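Local coordinates for mannosyl-glycoprotein endo-beta-N-acetylglucosamidase-like domain-containing protein (Pseudomonas protegens, PDB 4KT3), which is a type VI secretion effector, a peptidoglycan glycoside hydrolase of the lysozyme clan, held here in complex with its immunity protein, at residues L81-P92 / I106-S117; P135-V143 / F160-I168. All blocks are in the same frame, centred on the assembly; numbering follows the deposited sequence.

Both contacts lie within one glucosaminidase-family domain of the lysozyme clan, on opposite sides of the chain's centre. Contact 1 (81-92 with 106-117) closes before contact 2 (135-143 with 160-168) opens, so they follow in series; their centres are 21 Å apart and their nearest atoms about 7 Å, without touching. In contact 1 the loop after helix 76-81 is tied to strand 108-110 and the start of helix 114-129; contact 2 packs helix 135-144 on helix 160-174. Helix 114-129 leads from one to the other, with Leu142 resting on it. The immunity chain reaches both, through residues such as His88 and Tyr163.

Contact 1 of 2, residues L81-P92 / I106-S117; sequences LNNYFSMHAPAP and IKVAKFDSFQKS
Asn83 ND2 donates to Ala109 O at 2.9 Å across the two segments and also to Met87 O in its own loop. The second bond is the flatter one: Met87 O lies in the amide plane and is met on a lone pair, whereas Ala109 O is tilted 28° out of that plane and its bond is the more bent. Met87 O also takes Ala109 N (3.0 Å), so two N-H groups grip it. With Asn83 OD1 accepting from Met87 N, both ends of the amide are used and its rotation is fixed. A chi1 of -177° carries the amide to the edge of the Phe111 ring, and its bonds hold it nearly perpendicular to that ring.

Backbone bonds from Phe111 N to Leu81 O and from Ala89 N to Lys107 O extend the seam. Ile106 CG2 sits over the centre of the His88 ring, 3.7 Å from its centroid; NE2 of the ring is hydrogen-bonded to Asn70 OD1 of the immunity chain. At the far end Phe114 CD2 comes over one face of Tyr84, 3.3 Å from Tyr84 CG, with the ring planes 51° apart. Ser117 OG accepts from Tyr84 N (3.2 Å) and donates to Phe114 O.

Tyr44 stacks on Phe114 and meets Tyr84 edge-to-face. Ser113, the N-cap of helix 114-129, accepts from Lys116 N with its OG. Strand 108-110 also pairs antiparallel with strand 96-98, a small two-stranded sheet set among the helices of this lysozyme-clan domain.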
loop_
_atom_site.group_PDB
_atom_site.type_symbol
_atom_site.label_atom_id
_atom_site.label_comp_id
_atom_site.label_asym_id
_atom_site.label_seq_id
_atom_site.Cartn_x
_atom_site.Cartn_y
_atom_site.Cartn_z
ATOM N N LEU A 81 11.302 -8.166 7.425
ATOM C CA LEU A 81 11.210 -8.131 8.896
ATOM C C LEU A 81 9.971 -8.838 9.444
ATOM O O LEU A 81 9.756 -8.875 10.663
ATOM C CB LEU A 81 11.232 -6.688 9.410
ATOM C CG LEU A 81 12.312 -5.769 8.837
ATOM C CD1 LEU A 81 12.232 -4.392 9.487
ATOM C CD2 LEU A 81 13.707 -6.355 8.994
ATOM N N ASN A 82 9.172 -9.411 8.553
ATOM C CA ASN A 82 7.910 -10.060 8.920
ATOM C C ASN A 82 6.992 -9.145 9.713
ATOM O O ASN A 82 6.183 -9.613 10.504
ATOM C CB ASN A 82 8.149 -11.353 9.706
ATOM C CG ASN A 82 8.907 -12.378 8.915
ATOM O OD1 ASN A 82 8.611 -12.627 7.749
ATOM N ND2 ASN A 82 9.888 -12.997 9.545
ATOM N N ASN A 83 7.116 -7.839 9.504
ATOM C CA ASN A 83 6.318 -6.892 10.272
ATOM C C ASN A 83 5.190 -6.398 9.386
ATOM O O ASN A 83 5.325 -5.369 8.711
ATOM C CB ASN A 83 7.204 -5.755 10.774
ATOM C CG ASN A 83 6.465 -4.750 11.647
ATOM O OD1 ASN A 83 5.239 -4.777 11.787
ATOM N ND2 ASN A 83 7.226 -3.820 12.224
ATOM N N TYR A 84 4.088 -7.147 9.390
ATOM C CA TYR A 84 2.976 -6.887 8.468
ATOM C C TYR A 84 2.012 -5.816 8.979
ATOM O O TYR A 84 1.037 -5.498 8.311
ATOM C CB TYR A 84 2.244 -8.184 8.113
ATOM C CG TYR A 84 3.018 -9.079 7.189
ATOM C CD1 TYR A 84 4.033 -9.896 7.668
ATOM C CD2 TYR A 84 2.730 -9.124 5.832
ATOM C CE1 TYR A 84 4.751 -10.722 6.814
ATOM C CE2 TYR A 84 3.438 -9.940 4.984
ATOM C CZ TYR A 84 4.451 -10.732 5.478
ATOM O OH TYR A 84 5.168 -11.547 4.619
ATOM N N PHE A 85 2.307 -5.234 10.140
ATOM C CA PHE A 85 1.480 -4.160 10.694
ATOM C C PHE A 85 2.289 -2.886 10.882
ATOM O O PHE A 85 1.825 -1.926 11.510
ATOM C CB PHE A 85 0.814 -4.650 11.995
ATOM C CG PHE A 85 -0.213 -5.714 11.736
ATOM C CD1 PHE A 85 0.172 -7.036 11.573
ATOM C CD2 PHE A 85 -1.552 -5.387 11.575
ATOM C CE1 PHE A 85 -0.747 -8.003 11.263
ATOM C CE2 PHE A 85 -2.485 -6.370 11.280
ATOM C CZ PHE A 85 -2.075 -7.677 11.122
ATOM N N SER A 86 3.490 -2.885 10.290
ATOM C CA SER A 86 4.444 -1.779 10.387
ATOM C C SER A 86 4.511 -1.179 11.792
ATOM O O SER A 86 4.496 0.045 11.968
ATOM C CB SER A 86 4.137 -0.695 9.344
ATOM O OG SER A 86 4.222 -1.239 8.039
HETATM N N MSE A 87 4.610 -2.061 12.780
HETATM C CA MSE A 87 4.701 -1.669 14.176
HETATM C C MSE A 87 6.016 -0.983 14.451
HETATM O O MSE A 87 7.074 -1.509 14.123
HETATM C CB MSE A 87 4.648 -2.909 15.072
HETATM C CG MSE A 87 3.427 -3.770 14.872
HETATM SE SE MSE A 87 1.854 -3.061 15.755
HETATM C CE MSE A 87 2.354 -3.403 17.598
ATOM N N HIS A 88 5.927 0.177 15.091
ATOM C CA HIS A 88 7.086 0.843 15.638
ATOM C C HIS A 88 7.683 -0.003 16.763
ATOM O O HIS A 88 6.964 -0.658 17.531
ATOM C CB HIS A 88 6.699 2.225 16.185
ATOM C CG HIS A 88 6.331 3.220 15.128
ATOM N ND1 HIS A 88 5.845 4.476 15.424
ATOM C CD2 HIS A 88 6.372 3.142 13.778
ATOM C CE1 HIS A 88 5.614 5.134 14.300
ATOM N NE2 HIS A 88 5.916 4.342 13.287
ATOM N N ALA A 89 9.007 0.010 16.850
ATOM C CA ALA A 89 9.704 -0.622 17.959
ATOM C C ALA A 89 9.777 0.351 19.136
ATOM O O ALA A 89 9.922 1.568 18.938
ATOM C CB ALA A 89 11.093 -1.028 17.537
ATOM N N PRO A 90 9.705 -0.169 20.369
ATOM C CA PRO A 90 9.573 -1.591 20.695
ATOM C C PRO A 90 8.131 -2.066 20.657
ATOM O O PRO A 90 7.225 -1.306 21.000
ATOM C CB PRO A 90 10.125 -1.679 22.119
ATOM C CG PRO A 90 9.823 -0.319 22.725
ATOM C CD PRO A 90 9.905 0.667 21.572
ATOM N N ALA A 91 7.935 -3.318 20.242
ATOM C CA ALA A 91 6.613 -3.921 20.193
ATOM C C ALA A 91 6.688 -5.279 20.877
ATOM O O ALA A 91 7.735 -5.925 20.851
ATOM C CB ALA A 91 6.165 -4.082 18.760
ATOM N N PRO A 92 5.588 -5.709 21.516
ATOM C CA PRO A 92 5.594 -7.047 22.112
ATOM C C PRO A 92 5.925 -8.102 21.067
ATOM O O PRO A 92 5.511 -7.990 19.901
ATOM C CB PRO A 92 4.159 -7.223 22.616
ATOM C CG PRO A 92 3.606 -5.844 22.733
ATOM C CD PRO A 92 4.293 -5.029 21.679
ATOM N N ILE A 106 12.773 6.924 14.091
ATOM C CA ILE A 106 11.907 5.838 14.563
ATOM C C ILE A 106 12.332 4.472 14.049
ATOM O O ILE A 106 12.577 4.289 12.864
ATOM C CB ILE A 106 10.452 6.057 14.116
ATOM C CG1 ILE A 106 9.933 7.385 14.662
ATOM C CG2 ILE A 106 9.572 4.911 14.592
ATOM C CD1 ILE A 106 8.466 7.626 14.430
ATOM N N LYS A 107 12.382 3.496 14.940
ATOM C CA LYS A 107 12.703 2.144 14.527
ATOM C C LYS A 107 11.420 1.351 14.348
ATOM O O LYS A 107 10.408 1.646 14.981
ATOM C CB LYS A 107 13.611 1.475 15.553
ATOM C CG LYS A 107 14.980 2.130 15.672
ATOM C CD LYS A 107 15.952 1.208 16.378
ATOM C CE LYS A 107 17.282 1.877 16.654
ATOM N NZ LYS A 107 18.192 0.947 17.377
ATOM N N VAL A 108 11.468 0.361 13.462
ATOM C CA VAL A 108 10.369 -0.581 13.306
ATOM C C VAL A 108 10.789 -1.960 13.801
ATOM O O VAL A 108 11.960 -2.353 13.718
ATOM C CB VAL A 108 9.846 -0.678 11.847
ATOM C CG1 VAL A 108 9.216 0.647 11.420
ATOM C CG2 VAL A 108 10.955 -1.062 10.885
ATOM N N ALA A 109 9.815 -2.682 14.316
ATOM C CA ALA A 109 10.052 -3.992 14.902
ATOM C C ALA A 109 10.318 -5.062 13.849
ATOM O O ALA A 109 9.856 -4.967 12.710
ATOM C CB ALA A 109 8.856 -4.391 15.728
ATOM N N LYS A 110 11.053 -6.093 14.265
ATOM C CA LYS A 110 11.213 -7.320 13.485
ATOM C C LYS A 110 10.503 -8.440 14.240
ATOM O O LYS A 110 10.518 -8.457 15.472
ATOM C CB LYS A 110 12.691 -7.694 13.358
ATOM C CG LYS A 110 13.594 -6.612 12.834
ATOM C CD LYS A 110 15.025 -7.125 12.713
ATOM C CE LYS A 110 15.930 -6.093 12.060
ATOM N NZ LYS A 110 17.278 -6.645 11.741
ATOM N N PHE A 111 9.894 -9.361 13.497
ATOM C CA PHE A 111 9.203 -10.518 14.065
ATOM C C PHE A 111 9.621 -11.836 13.415
ATOM O O PHE A 111 10.248 -11.853 12.350
ATOM C CB PHE A 111 7.689 -10.357 13.917
ATOM C CG PHE A 111 7.145 -9.153 14.611
ATOM C CD1 PHE A 111 6.902 -9.188 15.973
ATOM C CD2 PHE A 111 6.902 -7.980 13.917
ATOM C CE1 PHE A 111 6.429 -8.083 16.622
ATOM C CE2 PHE A 111 6.417 -6.876 14.564
ATOM C CZ PHE A 111 6.187 -6.919 15.923
ATOM N N ASP A 112 9.224 -12.945 14.038
ATOM C CA ASP A 112 9.485 -14.277 13.483
ATOM C C ASP A 112 8.589 -14.626 12.299
ATOM O O ASP A 112 8.942 -15.486 11.480
ATOM C CB ASP A 112 9.293 -15.347 14.560
ATOM C CG ASP A 112 10.500 -15.515 15.460
ATOM O OD1 ASP A 112 11.646 -15.415 14.986
ATOM O OD2 ASP A 112 10.285 -15.781 16.663
ATOM N N SER A 113 7.433 -13.975 12.204
ATOM C CA SER A 113 6.421 -14.369 11.227
ATOM C C SER A 113 5.285 -13.360 11.172
ATOM O O SER A 113 5.131 -12.549 12.078
ATOM C CB SER A 113 5.829 -15.710 11.624
ATOM O OG SER A 113 5.141 -15.596 12.862
ATOM N N PHE A 114 4.488 -13.443 10.114
ATOM C CA PHE A 114 3.247 -12.683 9.988
ATOM C C PHE A 114 2.435 -12.861 11.270
ATOM O O PHE A 114 1.969 -11.884 11.870
ATOM C CB PHE A 114 2.438 -13.182 8.774
ATOM C CG PHE A 114 1.114 -12.498 8.604
ATOM C CD1 PHE A 114 0.053 -12.796 9.441
ATOM C CD2 PHE A 114 0.921 -11.583 7.591
ATOM C CE1 PHE A 114 -1.180 -12.158 9.294
ATOM C CE2 PHE A 114 -0.302 -10.934 7.440
ATOM C CZ PHE A 114 -1.355 -11.217 8.295
ATOM N N GLN A 115 2.282 -14.115 11.692
ATOM C CA GLN A 115 1.444 -14.441 12.829
ATOM C C GLN A 115 1.908 -13.680 14.072
ATOM O O GLN A 115 1.082 -13.110 14.809
ATOM C CB GLN A 115 1.475 -15.949 13.101
ATOM N N LYS A 116 3.214 -13.673 14.325
ATOM C CA LYS A 116 3.743 -12.953 15.484
ATOM C C LYS A 116 3.493 -11.456 15.360
ATOM O O LYS A 116 3.192 -10.812 16.354
ATOM C CB LYS A 116 5.231 -13.218 15.684
ATOM C CG LYS A 116 5.538 -14.606 16.182
ATOM C CD LYS A 116 5.251 -14.763 17.648
ATOM C CE LYS A 116 5.617 -16.182 18.080
ATOM N NZ LYS A 116 5.746 -16.333 19.539
ATOM N N SER A 117 3.594 -10.902 14.157
ATOM C CA SER A 117 3.344 -9.470 14.000
ATOM C C SER A 117 1.875 -9.156 14.299
ATOM O O SER A 117 1.573 -8.092 14.883
ATOM C CB SER A 117 3.808 -8.935 12.626
ATOM O OG SER A 117 2.922 -9.231 11.554
HETATM O O HOH W 1 10.732 3.528 17.492
#

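Contact 2 of 2, residues P135-V143 / F160-I168; sequences PMAFAQALV and FARYLADII
Helices 135-143 and 160-168 cross steeply, their N-to-C directions 128° apart and their axes 8.3 Å apart at closest approach. Ala139, Ala161 and Ala165, with the compact ring of Pro135, allow this distance: Ala139 CB lies 3.6 Å from Ala161 CA, and Pro135 CB meets Ala165 CB at 3.7 Å, so backbone comes close to backbone at two points one turn apart on each helix.

Selenomethionine Met136 folds over the side of helix 160-168 that carries Ala161, Arg162 and Ala165. Its chain turns at every torsion (chi2 -73°, chi3 -75°), which brings SE to 3.6 Å from Arg162 N, in touch with the CB atoms of both Ala161 and Ala165. The same selenium sits above one face of the Arg162 guanidinium, offset toward its rim. Arg162 itself bends along its own helix to Asp166, one turn further on, in a salt bridge of NH2 to OD1 whose individual hydrogen bonds are weak; this probably steadies the flat group beside Met136.

The pair is formed by the last two helices of this mainly helical domain. On its inner side, Leu142 CD2 touches Leu164 CD2 at 3.6 Å, the two side chains crossing at about a right angle, while Phe138 CD2 meets Ile168 CD1 at 3.8 Å. Phe138 and Leu142 continue inward onto Val129 of helix 114-129, and Asn61 of helix 59-70 borders Phe138 and Ile168. Toward the start of helix 160-174, Phe160 and Val143 slide past each other in opposite directions, with Val143 CG2 3.6 Å from Phe160 CD1. Ala139 O lies in the plane of the Phe160 ring, at its edge.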
loop_
_atom_site.group_PDB
_atom_site.type_symbol
_atom_site.label_atom_id
_atom_site.label_comp_id
_atom_site.label_asym_id
_atom_site.label_seq_id
_atom_site.Cartn_x
_atom_site.Cartn_y
_atom_site.Cartn_z
ATOM N N PRO A 135 -16.340 -1.663 9.527
ATOM C CA PRO A 135 -15.024 -1.199 9.064
ATOM C C PRO A 135 -14.704 0.266 9.397
ATOM O O PRO A 135 -13.550 0.568 9.732
ATOM C CB PRO A 135 -15.103 -1.419 7.553
ATOM C CG PRO A 135 -15.987 -2.614 7.420
ATOM C CD PRO A 135 -17.049 -2.418 8.478
HETATM N N MSE A 136 -15.687 1.160 9.306
HETATM C CA MSE A 136 -15.451 2.547 9.689
HETATM C C MSE A 136 -15.179 2.692 11.182
HETATM O O MSE A 136 -14.274 3.421 11.578
HETATM C CB MSE A 136 -16.642 3.433 9.308
HETATM C CG MSE A 136 -16.767 3.646 7.821
HETATM SE SE MSE A 136 -15.393 4.845 7.176
HETATM C CE MSE A 136 -16.120 6.512 7.848
ATOM N N ALA A 137 -15.974 2.016 12.002
ATOM C CA ALA A 137 -15.773 2.024 13.447
ATOM C C ALA A 137 -14.396 1.476 13.789
ATOM O O ALA A 137 -13.722 1.977 14.689
ATOM C CB ALA A 137 -16.850 1.209 14.132
ATOM N N PHE A 138 -13.991 0.418 13.092
ATOM C CA PHE A 138 -12.669 -0.161 13.300
ATOM C C PHE A 138 -11.566 0.882 13.029
ATOM O O PHE A 138 -10.667 1.074 13.844
ATOM C CB PHE A 138 -12.498 -1.402 12.408
ATOM C CG PHE A 138 -11.137 -2.038 12.494
ATOM C CD1 PHE A 138 -10.765 -2.767 13.612
ATOM C CD2 PHE A 138 -10.224 -1.890 11.464
ATOM C CE1 PHE A 138 -9.516 -3.361 13.687
ATOM C CE2 PHE A 138 -8.975 -2.479 11.532
ATOM C CZ PHE A 138 -8.612 -3.201 12.647
ATOM N N ALA A 139 -11.636 1.550 11.886
ATOM C CA ALA A 139 -10.607 2.519 11.536
ATOM C C ALA A 139 -10.597 3.665 12.549
ATOM O O ALA A 139 -9.540 4.142 12.963
ATOM C CB ALA A 139 -10.840 3.047 10.138
ATOM N N GLN A 140 -11.779 4.098 12.968
ATOM C CA GLN A 140 -11.862 5.174 13.952
ATOM C C GLN A 140 -11.253 4.770 15.300
ATOM O O GLN A 140 -10.590 5.571 15.952
ATOM C CB GLN A 140 -13.312 5.638 14.108
ATOM C CG GLN A 140 -13.844 6.350 12.855
ATOM C CD GLN A 140 -15.359 6.293 12.729
ATOM O OE1 GLN A 140 -16.043 5.673 13.549
ATOM N NE2 GLN A 140 -15.888 6.926 11.684
ATOM N N ALA A 141 -11.443 3.518 15.701
ATOM C CA ALA A 141 -10.866 3.030 16.946
ATOM C C ALA A 141 -9.345 2.951 16.832
ATOM O O ALA A 141 -8.623 3.174 17.809
ATOM C CB ALA A 141 -11.448 1.666 17.304
ATOM N N LEU A 142 -8.867 2.629 15.634
ATOM C CA LEU A 142 -7.443 2.559 15.363
ATOM C C LEU A 142 -6.803 3.914 15.646
ATOM O O LEU A 142 -5.748 4.009 16.280
ATOM C CB LEU A 142 -7.227 2.178 13.894
ATOM C CG LEU A 142 -6.130 1.203 13.527
ATOM C CD1 LEU A 142 -6.065 0.024 14.475
ATOM C CD2 LEU A 142 -6.380 0.740 12.102
ATOM N N VAL A 143 -7.448 4.969 15.176
ATOM C CA VAL A 143 -6.967 6.322 15.431
ATOM C C VAL A 143 -7.048 6.709 16.908
ATOM O O VAL A 143 -6.127 7.321 17.445
ATOM C CB VAL A 143 -7.745 7.347 14.600
ATOM C CG1 VAL A 143 -7.385 8.753 15.022
ATOM C CG2 VAL A 143 -7.447 7.135 13.123
ATOM N N PHE A 160 -8.897 9.062 6.351
ATOM C CA PHE A 160 -8.222 7.845 6.778
ATOM C C PHE A 160 -9.197 6.675 6.912
ATOM O O PHE A 160 -8.938 5.572 6.411
ATOM C CB PHE A 160 -7.498 8.069 8.109
ATOM C CG PHE A 160 -6.923 6.818 8.693
ATOM C CD1 PHE A 160 -7.624 6.095 9.657
ATOM C CD2 PHE A 160 -5.694 6.347 8.267
ATOM C CE1 PHE A 160 -7.099 4.931 10.185
ATOM C CE2 PHE A 160 -5.168 5.185 8.789
ATOM C CZ PHE A 160 -5.871 4.475 9.755
ATOM N N ALA A 161 -10.319 6.905 7.589
ATOM C CA ALA A 161 -11.231 5.809 7.910
ATOM C C ALA A 161 -11.864 5.196 6.666
ATOM O O ALA A 161 -11.931 3.975 6.535
ATOM C CB ALA A 161 -12.312 6.275 8.875
ATOM N N ARG A 162 -12.337 6.047 5.761
ATOM C CA ARG A 162 -13.009 5.580 4.563
ATOM C C ARG A 162 -12.025 4.820 3.679
ATOM O O ARG A 162 -12.381 3.812 3.058
ATOM C CB ARG A 162 -13.624 6.751 3.807
ATOM C CG ARG A 162 -14.446 6.351 2.597
ATOM C CD ARG A 162 -15.724 5.637 3.003
ATOM N NE ARG A 162 -15.580 4.186 2.963
ATOM C CZ ARG A 162 -16.488 3.329 3.424
ATOM N NH1 ARG A 162 -17.612 3.774 3.973
ATOM N NH2 ARG A 162 -16.272 2.026 3.339
ATOM N N TYR A 163 -10.785 5.312 3.615
ATOM C CA TYR A 163 -9.752 4.673 2.815
ATOM C C TYR A 163 -9.462 3.258 3.344
ATOM O O TYR A 163 -9.423 2.296 2.577
ATOM C CB TYR A 163 -8.483 5.544 2.787
ATOM C CG TYR A 163 -7.344 4.961 1.968
ATOM C CD1 TYR A 163 -6.380 4.155 2.557
ATOM C CD2 TYR A 163 -7.237 5.214 0.612
ATOM C CE1 TYR A 163 -5.344 3.603 1.806
ATOM C CE2 TYR A 163 -6.204 4.679 -0.144
ATOM C CZ TYR A 163 -5.261 3.879 0.460
ATOM O OH TYR A 163 -4.233 3.342 -0.272
ATOM N N LEU A 164 -9.281 3.124 4.657
ATOM C CA LEU A 164 -9.003 1.816 5.231
ATOM C C LEU A 164 -10.230 0.913 5.114
ATOM O O LEU A 164 -10.107 -0.276 4.827
ATOM C CB LEU A 164 -8.590 1.937 6.696
ATOM C CG LEU A 164 -8.335 0.623 7.450
ATOM C CD1 LEU A 164 -7.305 -0.231 6.746
ATOM C CD2 LEU A 164 -7.861 0.923 8.856
ATOM N N ALA A 165 -11.411 1.476 5.352
ATOM C CA ALA A 165 -12.635 0.696 5.272
ATOM C C ALA A 165 -12.805 0.104 3.869
ATOM O O ALA A 165 -13.251 -1.035 3.716
ATOM C CB ALA A 165 -13.848 1.552 5.663
ATOM N N ASP A 166 -12.431 0.867 2.846
ATOM C CA ASP A 166 -12.501 0.376 1.472
ATOM C C ASP A 166 -11.542 -0.792 1.242
ATOM O O ASP A 166 -11.877 -1.743 0.533
ATOM C CB ASP A 166 -12.223 1.499 0.471
ATOM C CG ASP A 166 -13.399 2.459 0.329
ATOM O OD1 ASP A 166 -14.492 2.151 0.857
ATOM O OD2 ASP A 166 -13.233 3.518 -0.319
ATOM N N ILE A 167 -10.354 -0.725 1.839
ATOM C CA ILE A 167 -9.403 -1.839 1.745
ATOM C C ILE A 167 -9.976 -3.086 2.416
ATOM O O ILE A 167 -9.858 -4.195 1.885
ATOM C CB ILE A 167 -8.047 -1.481 2.372
ATOM C CG1 ILE A 167 -7.337 -0.456 1.484
ATOM C CG2 ILE A 167 -7.176 -2.716 2.530
ATOM C CD1 ILE A 167 -6.064 0.103 2.091
ATOM N N ILE A 168 -10.618 -2.900 3.563
ATOM C CA ILE A 168 -11.210 -4.020 4.292
ATOM C C ILE A 168 -12.287 -4.686 3.437
ATOM O O ILE A 168 -12.370 -5.917 3.352
ATOM C CB ILE A 168 -11.789 -3.529 5.642
ATOM C CG1 ILE A 168 -10.630 -3.228 6.602
ATOM C CG2 ILE A 168 -12.731 -4.554 6.244
ATOM C CD1 ILE A 168 -11.026 -2.410 7.832
#